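Local coordinates for bifunctional protein PutA (Bdellovibrio bacteriovorus, PDB 5UR2), which probably oxidises proline to glutamate in two steps, through a flavin-dependent proline dehydrogenase and an NAD-dependent L-glutamate gamma-semialdehyde dehydrogenase, at residues H607-E610 with L611-P614. Residues are numbered along the deposited sequence; the frame is centred on the assembly and turned at random.
Sequences HMRE and LQKP
H607 and L611, one helical turn apart, meet where helix 587-611 runs out: methyl CD1 of L611 sits over the centre of one face of the imidazole, 3.7 Å from the ring centroid and 13° off its normal. This is a CH-pi contact. It forms because H607 carries CG anti to its own nitrogen (chi1 -158°), which swings the ring along the helix toward the C-terminal end, while L611 turns its isobutyl branch back to meet it. Imidazole offers a flat pi face to a methyl while its nitrogens keep it compatible with a partly exposed site; leucine's branch supplies the methyl, and L961 touches both residues. The bent chain of M608 brings CE to 3.9 Å from CB of L611; M608 is buried, and its unbranched, flexible thioether packs on C554 and L961.

The backbone here keeps two i to i+4 bonds, L611 N to H607 O at 2.8 Å and the more bent Q612 N to M608 O. K613 N then reaches E610 O at 3.3 Å, a long i to i+3 bond as the chain leaves the helix. The carbonyl of R609 is taken by a side chain: Q612 NE2 donates to R609 O at 3.0 Å, lying in the carbonyl plane on a lone pair. With chi1 at 75°, Q612 turns its side chain back over the last turn, and the extended chain beyond CG carries NE2 to that oxygen. The guanidinium of R609 looks elsewhere, forming salt bridges with D562 and E555 on helix 554-570, whereas E610 pairs with R606.

The last turn of this helix in the aldehyde dehydrogenase-family region thus combines a side-chain amide to main-chain carbonyl bond with packing by L611, through CD1 on the H607 ring and through CB on M608 CE.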
loop_
_atom_site.group_PDB
_atom_site.type_symbol
_atom_site.label_atom_id
_atom_site.label_comp_id
_atom_site.label_asym_id
_atom_site.label_seq_id
_atom_site.Cartn_x
_atom_site.Cartn_y
_atom_site.Cartn_z
ATOM N N HIS B 607 -0.846 -2.741 -11.576
ATOM C CA HIS B 607 -0.223 -2.719 -10.251
ATOM C C HIS B 607 1.300 -2.677 -10.351
ATOM O O HIS B 607 1.955 -1.943 -9.600
ATOM C CB HIS B 607 -0.676 -3.930 -9.434
ATOM C CG HIS B 607 -0.543 -3.756 -7.952
ATOM N ND1 HIS B 607 -0.704 -4.801 -7.063
ATOM C CD2 HIS B 607 -0.276 -2.658 -7.200
ATOM C CE1 HIS B 607 -0.540 -4.354 -5.830
ATOM N NE2 HIS B 607 -0.275 -3.059 -5.887
ATOM N N MET B 608 1.878 -3.453 -11.274
ATOM C CA MET B 608 3.329 -3.459 -11.415
ATOM C C MET B 608 3.835 -2.082 -11.813
ATOM O O MET B 608 4.896 -1.641 -11.353
ATOM C CB MET B 608 3.751 -4.506 -12.448
ATOM C CG MET B 608 5.279 -4.761 -12.537
ATOM S SD MET B 608 5.892 -5.565 -11.012
ATOM C CE MET B 608 6.665 -4.202 -10.122
ATOM N N ARG B 609 3.060 -1.373 -12.636
ATOM C CA ARG B 609 3.424 -0.021 -13.027
ATOM C C ARG B 609 3.412 0.926 -11.840
ATOM O O ARG B 609 4.224 1.861 -11.801
ATOM C CB ARG B 609 2.492 0.474 -14.127
ATOM C CG ARG B 609 2.763 -0.190 -15.468
ATOM C CD ARG B 609 1.750 0.263 -16.528
ATOM N NE ARG B 609 2.233 -0.111 -17.841
ATOM C CZ ARG B 609 1.595 -0.924 -18.678
ATOM N NH1 ARG B 609 0.419 -1.437 -18.346
ATOM N NH2 ARG B 609 2.139 -1.212 -19.859
ATOM N N GLU B 610 2.544 0.683 -10.848
ATOM C CA GLU B 610 2.637 1.452 -9.609
ATOM C C GLU B 610 3.846 1.023 -8.777
ATOM O O GLU B 610 4.600 1.871 -8.287
ATOM C CB GLU B 610 1.358 1.322 -8.779
ATOM C CG GLU B 610 0.117 1.897 -9.417
ATOM C CD GLU B 610 -1.117 1.662 -8.565
ATOM O OE1 GLU B 610 -1.716 0.565 -8.665
ATOM O OE2 GLU B 610 -1.471 2.568 -7.777
ATOM N N LEU B 611 4.036 -0.292 -8.584
ATOM C CA LEU B 611 5.050 -0.784 -7.651
ATOM C C LEU B 611 6.485 -0.628 -8.173
ATOM O O LEU B 611 7.425 -0.795 -7.393
ATOM C CB LEU B 611 4.760 -2.257 -7.308
ATOM C CG LEU B 611 3.466 -2.498 -6.500
ATOM C CD1 LEU B 611 3.188 -3.972 -6.315
ATOM C CD2 LEU B 611 3.449 -1.807 -5.149
ATOM N N GLN B 612 6.686 -0.322 -9.464
ATOM C CA GLN B 612 8.035 -0.077 -9.972
ATOM C C GLN B 612 8.633 1.196 -9.395
ATOM O O GLN B 612 9.851 1.376 -9.450
ATOM C CB GLN B 612 8.036 0.043 -11.503
ATOM C CG GLN B 612 7.458 1.406 -11.996
ATOM C CD GLN B 612 7.386 1.492 -13.514
ATOM O OE1 GLN B 612 8.370 1.227 -14.214
ATOM N NE2 GLN B 612 6.207 1.838 -14.033
ATOM N N LYS B 613 7.811 2.088 -8.870
ATOM C CA LYS B 613 8.307 3.367 -8.412
ATOM C C LYS B 613 8.904 3.209 -7.019
ATOM O O LYS B 613 8.205 2.753 -6.106
ATOM C CB LYS B 613 7.195 4.398 -8.383
ATOM C CG LYS B 613 7.690 5.775 -7.971
ATOM C CD LYS B 613 6.563 6.810 -7.883
ATOM C CE LYS B 613 7.116 8.173 -7.485
ATOM N NZ LYS B 613 6.034 9.073 -7.001
ATOM N N PRO B 614 10.167 3.569 -6.814
ATOM C CA PRO B 614 10.771 3.433 -5.478
ATOM C C PRO B 614 10.090 4.359 -4.483
ATOM O O PRO B 614 9.812 5.521 -4.782
ATOM C CB PRO B 614 12.235 3.840 -5.700
ATOM C CG PRO B 614 12.456 3.733 -7.174
ATOM C CD PRO B 614 11.125 4.081 -7.808
#